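Local coordinates for MHC class I protein (Ginglymostoma cirratum, PDB 6LUP) that probably presents peptides to T cells at the cell surface as a nurse shark MHC class I molecule, and holds a bound peptide here, at residues Y7-S12 with Y92-G97; D29-Q34 with I43-W48. All blocks are in the same frame, centred on the assembly; numbering follows the deposited sequence.

Contact 1. Residues Y7-S12 with Y92-G97; sequences YFFTWS and YQLMCG
Y92 meets W11 at the far end of an antiparallel ladder as a hydrogen-bonded pair: W11 N gives to Y92 O and Y92 N to W11 O, each bond 2.8 Å. Their side chains leave the sheet on one side and run next to each other. CG of Y92 stands anti to the backbone N, beside the carbonyl carbon (chi1 -161°). Its CD2 comes 3.5 Å from W11 CE3; the rings meet obliquely, planes at 66°. W71 of helix 55-82 packs on both rings, and Y92 OH is hydrogen-bonded to H113. Q93, paired with T10, turns its side chain to the opposite face; within the ladder its CA lies 3.2 Å from F9 O in a CA-H...O contact. Its amide NE2 bonds to the backbone of another protein chain, and OE1 to S117. L94 returns to the face of Y92. Its CB sits 3.8 Å from F9 CB and reaches the edge of the W11 indole near CZ3, while CD1 lies over one face of the F9 ring, offset toward the rim. F9 N and L94 O close a bond of 2.8 Å, returned by L94 N to F9 O. M95 lies alongside F8, its CG 3.6 Å from F8 CD2, and SD makes an oblique Met-aromatic contact with that ring. C96 sends SG to the same side of the sheet as L94, 4.2 Å from F9 CE1, and its O takes an almost straight bond from Y7 N. Alternating faces separate two tasks: Y7, Y92 and C96 touch the bound peptide, whereas F8, T10, Q93 and M95 meet the other protein chain. This is the central strand pair of the MHC class I groove floor, joining the alpha 1 and alpha 2 halves of the sheet.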
ATOM      1  N   TYR A   7      -2.658   7.670  -7.787  1.00 33.32           N
ATOM      2  CA  TYR A   7      -1.245   8.005  -7.619  1.00 33.00           C
ATOM      3  C   TYR A   7      -0.946   8.514  -6.215  1.00 33.45           C
ATOM      4  O   TYR A   7      -1.750   9.243  -5.628  1.00 33.74           O
ATOM      5  CB  TYR A   7      -0.829   9.056  -8.638  1.00 32.62           C
ATOM      6  CG  TYR A   7      -0.646   8.517 -10.026  1.00 32.39           C
ATOM      7  CD1 TYR A   7      -1.723   8.424 -10.911  1.00 32.35           C
ATOM      8  CD2 TYR A   7       0.607   8.095 -10.465  1.00 32.32           C
ATOM      9  CE1 TYR A   7      -1.552   7.934 -12.194  1.00 32.30           C
ATOM     10  CE2 TYR A   7       0.787   7.601 -11.747  1.00 32.29           C
ATOM     11  CZ  TYR A   7      -0.293   7.524 -12.605  1.00 32.35           C
ATOM     12  OH  TYR A   7      -0.112   7.033 -13.873  1.00 32.79           O
ATOM     13  N   PHE A   8       0.218   8.134  -5.690  1.00 33.65           N
ATOM     14  CA  PHE A   8       0.625   8.487  -4.329  1.00 34.39           C
ATOM     15  C   PHE A   8       2.004   9.128  -4.358  1.00 35.17           C
ATOM     16  O   PHE A   8       2.978   8.494  -4.766  1.00 35.26           O
ATOM     17  CB  PHE A   8       0.627   7.248  -3.419  1.00 34.59           C
ATOM     18  CG  PHE A   8      -0.712   6.569  -3.318  1.00 34.56           C
ATOM     19  CD1 PHE A   8      -1.171   5.738  -4.341  1.00 34.29           C
ATOM     20  CD2 PHE A   8      -1.528   6.773  -2.212  1.00 35.15           C
ATOM     21  CE1 PHE A   8      -2.418   5.130  -4.264  1.00 34.26           C
ATOM     22  CE2 PHE A   8      -2.774   6.162  -2.125  1.00 35.16           C
ATOM     23  CZ  PHE A   8      -3.218   5.339  -3.150  1.00 34.62           C
ATOM     24  N   PHE A   9       2.072  10.390  -3.939  1.00 35.86           N
ATOM     25  CA  PHE A   9       3.308  11.163  -3.962  1.00 36.58           C
ATOM     26  C   PHE A   9       3.785  11.402  -2.537  1.00 37.83           C
ATOM     27  O   PHE A   9       3.013  11.874  -1.701  1.00 38.03           O
ATOM     28  CB  PHE A   9       3.077  12.535  -4.602  1.00 36.50           C
ATOM     29  CG  PHE A   9       2.564  12.498  -6.015  1.00 36.04           C
ATOM     30  CD1 PHE A   9       1.262  12.095  -6.298  1.00 35.99           C
ATOM     31  CD2 PHE A   9       3.363  12.937  -7.061  1.00 35.90           C
ATOM     32  CE1 PHE A   9       0.786  12.094  -7.605  1.00 35.91           C
ATOM     33  CE2 PHE A   9       2.892  12.944  -8.369  1.00 35.65           C
ATOM     34  CZ  PHE A   9       1.604  12.519  -8.644  1.00 35.39           C
ATOM     35  N   THR A  10       5.050  11.092  -2.261  1.00 38.74           N
ATOM     36  CA  THR A  10       5.639  11.398  -0.959  1.00 40.31           C
ATOM     37  C   THR A  10       6.918  12.213  -1.115  1.00 41.64           C
ATOM     38  O   THR A  10       7.867  11.775  -1.771  1.00 41.46           O
ATOM     39  CB  THR A  10       5.936  10.128  -0.135  1.00 40.49           C
ATOM     40  OG1 THR A  10       4.737   9.362   0.013  1.00 40.07           O
ATOM     41  CG2 THR A  10       6.467  10.484   1.249  1.00 41.54           C
ATOM     42  N   TRP A  11       6.921  13.401  -0.516  1.00 43.32           N
ATOM     43  CA  TRP A  11       8.124  14.214  -0.391  1.00 45.22           C
ATOM     44  C   TRP A  11       8.626  14.160   1.047  1.00 47.86           C
ATOM     45  O   TRP A  11       7.885  14.461   1.988  1.00 48.31           O
ATOM     46  CB  TRP A  11       7.853  15.665  -0.782  1.00 44.68           C
ATOM     47  CG  TRP A  11       7.512  15.877  -2.225  1.00 43.29           C
ATOM     48  CD1 TRP A  11       8.378  16.185  -3.233  1.00 43.24           C
ATOM     49  CD2 TRP A  11       6.208  15.821  -2.821  1.00 42.07           C
ATOM     50  NE1 TRP A  11       7.700  16.321  -4.421  1.00 41.96           N
ATOM     51  CE2 TRP A  11       6.366  16.104  -4.199  1.00 41.37           C
ATOM     52  CE3 TRP A  11       4.922  15.562  -2.328  1.00 41.57           C
ATOM     53  CZ2 TRP A  11       5.285  16.130  -5.090  1.00 40.23           C
ATOM     54  CZ3 TRP A  11       3.848  15.594  -3.215  1.00 40.68           C
ATOM     55  CH2 TRP A  11       4.040  15.876  -4.581  1.00 39.93           C
ATOM     56  N   SER A  12       9.884  13.760   1.212  1.00 50.29           N
ATOM     57  CA  SER A  12      10.524  13.716   2.527  1.00 53.01           C
ATOM     58  C   SER A  12      11.655  14.721   2.623  1.00 54.92           C
ATOM     59  O   SER A  12      12.320  15.023   1.632  1.00 54.28           O
ATOM     60  CB  SER A  12      11.071  12.321   2.827  1.00 53.27           C
ATOM     61  OG  SER A  12      10.029  11.370   2.903  1.00 52.69           O
ATOM     62  N   TYR A  92       5.617  15.907   2.863  1.00 51.46           N
ATOM     63  CA  TYR A  92       4.446  16.305   2.101  1.00 49.00           C
ATOM     64  C   TYR A  92       3.894  15.092   1.355  1.00 47.06           C
ATOM     65  O   TYR A  92       4.655  14.237   0.896  1.00 46.66           O
ATOM     66  CB  TYR A  92       4.773  17.434   1.123  1.00 48.28           C
ATOM     67  CG  TYR A  92       3.551  18.188   0.637  1.00 47.69           C
ATOM     68  CD1 TYR A  92       3.067  19.298   1.330  1.00 48.53           C
ATOM     69  CD2 TYR A  92       2.873  17.788  -0.512  1.00 46.39           C
ATOM     70  CE1 TYR A  92       1.949  19.989   0.891  1.00 48.42           C
ATOM     71  CE2 TYR A  92       1.753  18.470  -0.958  1.00 46.47           C
ATOM     72  CZ  TYR A  92       1.296  19.572  -0.256  1.00 47.51           C
ATOM     73  OH  TYR A  92       0.184  20.254  -0.702  1.00 47.52           O
ATOM     74  N   GLN A  93       2.571  15.013   1.249  1.00 45.52           N
ATOM     75  CA  GLN A  93       1.925  13.902   0.562  1.00 43.73           C
ATOM     76  C   GLN A  93       0.810  14.371  -0.357  1.00 42.68           C
ATOM     77  O   GLN A  93       0.098  15.325  -0.042  1.00 43.35           O
ATOM     78  CB  GLN A  93       1.381  12.893   1.569  1.00 43.83           C
ATOM     79  CG  GLN A  93       2.454  12.084   2.273  1.00 44.51           C
ATOM     80  CD  GLN A  93       1.930  11.380   3.503  1.00 45.28           C
ATOM     81  OE1 GLN A  93       1.725  11.995   4.551  1.00 46.43           O
ATOM     82  NE2 GLN A  93       1.711  10.079   3.386  1.00 44.82           N
ATOM     83  N   LEU A  94       0.672  13.692  -1.493  1.00 40.94           N
ATOM     84  CA  LEU A  94      -0.409  13.956  -2.431  1.00 39.93           C
ATOM     85  C   LEU A  94      -1.046  12.645  -2.857  1.00 39.10           C
ATOM     86  O   LEU A  94      -0.352  11.702  -3.221  1.00 38.96           O
ATOM     87  CB  LEU A  94       0.109  14.698  -3.663  1.00 39.31           C
ATOM     88  CG  LEU A  94      -0.857  15.484  -4.555  1.00 39.16           C
ATOM     89  CD1 LEU A  94      -0.121  15.951  -5.798  1.00 38.81           C
ATOM     90  CD2 LEU A  94      -2.084  14.697  -4.970  1.00 39.19           C
ATOM     91  N   MET A  95      -2.371  12.600  -2.804  1.00 38.92           N
ATOM     92  CA  MET A  95      -3.149  11.483  -3.308  1.00 38.60           C
ATOM     93  C   MET A  95      -4.099  12.005  -4.358  1.00 38.47           C
ATOM     94  O   MET A  95      -4.895  12.901  -4.073  1.00 39.14           O
ATOM     95  CB  MET A  95      -4.024  10.918  -2.199  1.00 40.08           C
ATOM     96  CG  MET A  95      -3.474   9.720  -1.471  1.00 40.94           C
ATOM     97  SD  MET A  95      -4.534   9.324  -0.060  1.00 42.45           S
ATOM     98  CE  MET A  95      -5.959   8.610  -0.888  1.00 42.27           C
ATOM     99  N   CYS A  96      -4.046  11.451  -5.559  1.00 37.48           N
ATOM    100  CA  CYS A  96      -5.121  11.713  -6.507  1.00 37.51           C
ATOM    101  C   CYS A  96      -5.451  10.481  -7.320  1.00 36.73           C
ATOM    102  O   CYS A  96      -4.632   9.564  -7.441  1.00 36.31           O
ATOM    103  CB  CYS A  96      -4.813  12.915  -7.404  1.00 37.78           C
ATOM    104  SG  CYS A  96      -3.260  12.783  -8.298  1.00 38.42           S
ATOM    105  N   GLY A  97      -6.669  10.458  -7.847  1.00 36.57           N
ATOM    106  CA  GLY A  97      -7.106   9.371  -8.694  1.00 36.50           C
ATOM    107  C   GLY A  97      -8.568   9.438  -9.055  1.00 37.29           C
ATOM    108  O   GLY A  97      -9.263  10.397  -8.720  1.00 37.60           O
TER

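Contact 2. Residues D29-Q34 with I43-W48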
ATOM      1  N   ASP A  29      -5.478  -2.558  -7.147  1.00 35.82           N
ATOM      2  CA  ASP A  29      -4.502  -2.834  -6.091  1.00 35.72           C
ATOM      3  C   ASP A  29      -3.093  -3.105  -6.608  1.00 35.61           C
ATOM      4  O   ASP A  29      -2.191  -3.399  -5.826  1.00 36.23           O
ATOM      5  CB  ASP A  29      -4.949  -4.028  -5.249  1.00 36.50           C
ATOM      6  CG  ASP A  29      -5.943  -3.654  -4.177  1.00 36.97           C
ATOM      7  OD1 ASP A  29      -6.334  -2.470  -4.077  1.00 37.02           O
ATOM      8  OD2 ASP A  29      -6.333  -4.567  -3.425  1.00 37.79           O
ATOM      9  N   GLN A  30      -2.899  -3.023  -7.916  1.00 35.37           N
ATOM     10  CA  GLN A  30      -1.620  -3.395  -8.509  1.00 35.37           C
ATOM     11  C   GLN A  30      -0.770  -2.171  -8.850  1.00 34.98           C
ATOM     12  O   GLN A  30      -1.194  -1.304  -9.625  1.00 34.78           O
ATOM     13  CB  GLN A  30      -1.858  -4.267  -9.746  1.00 35.68           C
ATOM     14  CG  GLN A  30      -0.625  -4.538 -10.595  1.00 36.08           C
ATOM     15  CD  GLN A  30      -0.928  -5.461 -11.758  1.00 36.80           C
ATOM     16  OE1 GLN A  30      -1.309  -6.613 -11.566  1.00 37.27           O
ATOM     17  NE2 GLN A  30      -0.754  -4.961 -12.972  1.00 36.87           N
ATOM     18  N   GLN A  31       0.426  -2.100  -8.264  1.00 34.53           N
ATOM     19  CA  GLN A  31       1.365  -1.040  -8.606  1.00 34.35           C
ATOM     20  C   GLN A  31       1.913  -1.280 -10.004  1.00 34.44           C
ATOM     21  O   GLN A  31       2.317  -2.397 -10.330  1.00 35.23           O
ATOM     22  CB  GLN A  31       2.515  -0.966  -7.607  1.00 34.48           C
ATOM     23  CG  GLN A  31       3.224   0.378  -7.636  1.00 34.65           C
ATOM     24  CD  GLN A  31       4.627   0.332  -7.068  1.00 35.52           C
ATOM     25  OE1 GLN A  31       4.884  -0.337  -6.073  1.00 36.19           O
ATOM     26  NE2 GLN A  31       5.544   1.065  -7.694  1.00 35.79           N
ATOM     27  N   PHE A  32       1.927  -0.242 -10.831  1.00 33.96           N
ATOM     28  CA  PHE A  32       2.375  -0.403 -12.217  1.00 34.08           C
ATOM     29  C   PHE A  32       3.493   0.549 -12.634  1.00 33.90           C
ATOM     30  O   PHE A  32       4.233   0.258 -13.566  1.00 34.44           O
ATOM     31  CB  PHE A  32       1.187  -0.370 -13.196  1.00 34.01           C
ATOM     32  CG  PHE A  32       0.635   1.007 -13.461  1.00 33.68           C
ATOM     33  CD1 PHE A  32      -0.098   1.683 -12.492  1.00 33.10           C
ATOM     34  CD2 PHE A  32       0.816   1.611 -14.707  1.00 33.86           C
ATOM     35  CE1 PHE A  32      -0.611   2.951 -12.742  1.00 32.96           C
ATOM     36  CE2 PHE A  32       0.297   2.876 -14.967  1.00 33.47           C
ATOM     37  CZ  PHE A  32      -0.415   3.547 -13.982  1.00 33.07           C
ATOM     38  N   VAL A  33       3.615   1.679 -11.942  1.00 33.50           N
ATOM     39  CA  VAL A  33       4.694   2.636 -12.205  1.00 33.42           C
ATOM     40  C   VAL A  33       5.341   3.137 -10.912  1.00 33.89           C
ATOM     41  O   VAL A  33       4.765   3.031  -9.822  1.00 34.05           O
ATOM     42  CB  VAL A  33       4.255   3.838 -13.091  1.00 32.92           C
ATOM     43  CG1 VAL A  33       3.993   3.393 -14.525  1.00 33.04           C
ATOM     44  CG2 VAL A  33       3.039   4.560 -12.514  1.00 32.32           C
ATOM     45  N   GLN A  34       6.550   3.671 -11.048  1.00 34.29           N
ATOM     46  CA  GLN A  34       7.305   4.215  -9.930  1.00 34.59           C
ATOM     47  C   GLN A  34       8.191   5.333 -10.448  1.00 34.73           C
ATOM     48  O   GLN A  34       8.674   5.282 -11.583  1.00 35.19           O
ATOM     49  CB  GLN A  34       8.158   3.121  -9.272  1.00 35.41           C
ATOM     50  CG  GLN A  34       8.888   3.535  -7.993  1.00 36.19           C
ATOM     51  CD  GLN A  34      10.259   4.170  -8.228  1.00 37.04           C
ATOM     52  OE1 GLN A  34      10.812   4.124  -9.331  1.00 37.38           O
ATOM     53  NE2 GLN A  34      10.811   4.774  -7.181  1.00 37.59           N
ATOM     54  N   ILE A  43       9.329   4.670 -14.233  1.00 36.60           N
ATOM     55  CA  ILE A  43       9.670   3.323 -14.693  1.00 37.19           C
ATOM     56  C   ILE A  43       8.514   2.350 -14.470  1.00 36.87           C
ATOM     57  O   ILE A  43       7.722   2.530 -13.545  1.00 36.33           O
ATOM     58  CB  ILE A  43      10.957   2.794 -14.016  1.00 38.51           C
ATOM     59  CG1 ILE A  43      10.765   2.653 -12.495  1.00 38.58           C
ATOM     60  CG2 ILE A  43      12.142   3.702 -14.345  1.00 38.97           C
ATOM     61  CD1 ILE A  43      11.835   1.840 -11.793  1.00 39.61           C
ATOM     62  N   PRO A  44       8.403   1.322 -15.327  1.00 37.35           N
ATOM     63  CA  PRO A  44       7.371   0.299 -15.134  1.00 37.29           C
ATOM     64  C   PRO A  44       7.665  -0.614 -13.957  1.00 37.78           C
ATOM     65  O   PRO A  44       8.821  -0.957 -13.700  1.00 38.29           O
ATOM     66  CB  PRO A  44       7.413  -0.506 -16.436  1.00 37.70           C
ATOM     67  CG  PRO A  44       8.768  -0.260 -16.997  1.00 38.29           C
ATOM     68  CD  PRO A  44       9.154   1.125 -16.578  1.00 37.76           C
ATOM     69  N   ARG A  45       6.608  -0.981 -13.245  1.00 37.74           N
ATOM     70  CA  ARG A  45       6.666  -1.981 -12.190  1.00 38.48           C
ATOM     71  C   ARG A  45       5.844  -3.180 -12.627  1.00 39.27           C
ATOM     72  O   ARG A  45       5.665  -4.143 -11.871  1.00 39.77           O
ATOM     73  CB  ARG A  45       6.111  -1.423 -10.878  1.00 37.74           C
ATOM     74  CG  ARG A  45       7.063  -0.502 -10.137  1.00 38.09           C
ATOM     75  CD  ARG A  45       8.384  -1.189  -9.843  1.00 39.06           C
ATOM     76  NE  ARG A  45       9.205  -0.413  -8.920  1.00 39.74           N
ATOM     77  CZ  ARG A  45      10.531  -0.346  -8.975  1.00 40.74           C
ATOM     78  NH1 ARG A  45      11.193   0.384  -8.091  1.00 41.19           N
ATOM     79  NH2 ARG A  45      11.196  -0.996  -9.922  1.00 41.17           N
ATOM     80  N   GLN A  46       5.329  -3.094 -13.847  1.00 39.22           N
ATOM     81  CA  GLN A  46       4.561  -4.166 -14.453  1.00 40.14           C
ATOM     82  C   GLN A  46       4.982  -4.360 -15.893  1.00 41.27           C
ATOM     83  O   GLN A  46       5.335  -3.410 -16.599  1.00 40.81           O
ATOM     84  CB  GLN A  46       3.065  -3.873 -14.411  1.00 39.43           C
ATOM     85  CG  GLN A  46       2.435  -4.039 -13.043  1.00 38.96           C
ATOM     86  CD  GLN A  46       2.510  -5.458 -12.516  1.00 39.43           C
ATOM     87  OE1 GLN A  46       2.391  -6.426 -13.267  1.00 39.89           O
ATOM     88  NE2 GLN A  46       2.692  -5.585 -11.207  1.00 39.31           N
ATOM     89  N   ARG A  47       4.919  -5.609 -16.326  1.00 42.87           N
ATOM     90  CA  ARG A  47       5.331  -5.967 -17.658  1.00 44.38           C
ATOM     91  C   ARG A  47       4.328  -5.500 -18.708  1.00 43.45           C
ATOM     92  O   ARG A  47       4.723  -5.005 -19.761  1.00 43.69           O
ATOM     93  CB  ARG A  47       5.547  -7.470 -17.744  1.00 46.95           C
ATOM     94  CG  ARG A  47       6.040  -7.920 -19.100  1.00 50.58           C
ATOM     95  CD  ARG A  47       6.736  -9.252 -19.001  1.00 54.05           C
ATOM     96  NE  ARG A  47       6.486 -10.024 -20.207  1.00 57.96           N
ATOM     97  CZ  ARG A  47       5.472 -10.876 -20.356  1.00 59.76           C
ATOM     98  NH1 ARG A  47       4.605 -11.079 -19.363  1.00 58.58           N
ATOM     99  NH2 ARG A  47       5.330 -11.533 -21.503  1.00 62.14           N
ATOM    100  N   TRP A  48       3.038  -5.650 -18.415  1.00 42.61           N
ATOM    101  CA  TRP A  48       1.999  -5.259 -19.366  1.00 42.59           C
ATOM    102  C   TRP A  48       2.112  -3.793 -19.794  1.00 41.87           C
ATOM    103  O   TRP A  48       1.973  -3.479 -20.980  1.00 42.30           O
ATOM    104  CB  TRP A  48       0.591  -5.599 -18.854  1.00 42.27           C
ATOM    105  CG  TRP A  48       0.141  -4.847 -17.634  1.00 40.95           C
ATOM    106  CD1 TRP A  48       0.173  -5.289 -16.348  1.00 40.52           C
ATOM    107  CD2 TRP A  48      -0.434  -3.530 -17.591  1.00 40.02           C
ATOM    108  NE1 TRP A  48      -0.333  -4.333 -15.505  1.00 39.54           N
ATOM    109  CE2 TRP A  48      -0.713  -3.242 -16.240  1.00 39.23           C
ATOM    110  CE3 TRP A  48      -0.737  -2.566 -18.563  1.00 39.69           C
ATOM    111  CZ2 TRP A  48      -1.276  -2.030 -15.831  1.00 38.40           C
ATOM    112  CZ3 TRP A  48      -1.292  -1.360 -18.155  1.00 39.01           C
ATOM    113  CH2 TRP A  48      -1.559  -1.106 -16.799  1.00 38.19           C
TER
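F32 O accepts a short bond from R45 N, 2.7 Å; the N-H points almost straight at the oxygen, but the donor stands above the carbonyl plane, 56° out of it. P44 CA adds a CA-H...O contact to the same oxygen. Next along the hairpin, Q34 and I43 form a hydrogen-bonded pair, I43 N giving to Q34 O at 2.8 Å and Q34 N returning to I43 O. Their side chains run side by side, with I43 CG1 and CD1 both close to Q34 OE1; Q34 NE2 is hydrogen-bonded to D36. R45 runs alongside Q34, its CG and NE near Q34 CB (NE 3.7 Å); the amide and guanidinium planes are 30° apart, and I43 CD1 sits over one guanidinium face, toward its rim. Q31 reaches R45 CG with NE2, an atom also bonded to V33 O at 3.0 Å. Outside the two segments, acidic side chains of the chain of another protein give R45 NE a salt bridge and Q31 NE2 a hydrogen bond. Q46, at the N-cap position of helix 47-52, lays CG 3.2 Å from Q31 O, and its NE2 gives that oxygen a weak bond. The amides of Q46 and Q30 stack, planes 20° apart. Beyond them W48 brings CZ2 to 4.0 Å from F32 CB; their planes are almost parallel, but the rings are displaced so far that little of either covers the other. V33 CG2 lies over the centre of the F32 ring. F32 and V33 both face G25, a classic beta bulge in strand 30-36. The whole is a beta hairpin at the alpha 1 margin of the MHC class I sheet, where a short edge strand runs into the helix leading toward the groove wall.

Both contacts belong to the one antiparallel sheet of the alpha 1 and alpha 2 region, their centres about 17 Å apart. Contact 1 is its buried middle, where strands distant in sequence share a regular ladder with mostly aromatic, aliphatic and sulfur side chains. Contact 2 lies at the margin, is partly buried and joins chain neighbours; its ladder is short, and glutamine amides and an arginine do much of the packing. They meet directly: Y7 OH packs 3.5 Å from F32 CZ, and Y7 CE2 touches V33 CG2. That Y7 hydroxyl is hydrogen-bonded to the bound peptide's backbone, so F32 packs beside a residue that binds the peptide.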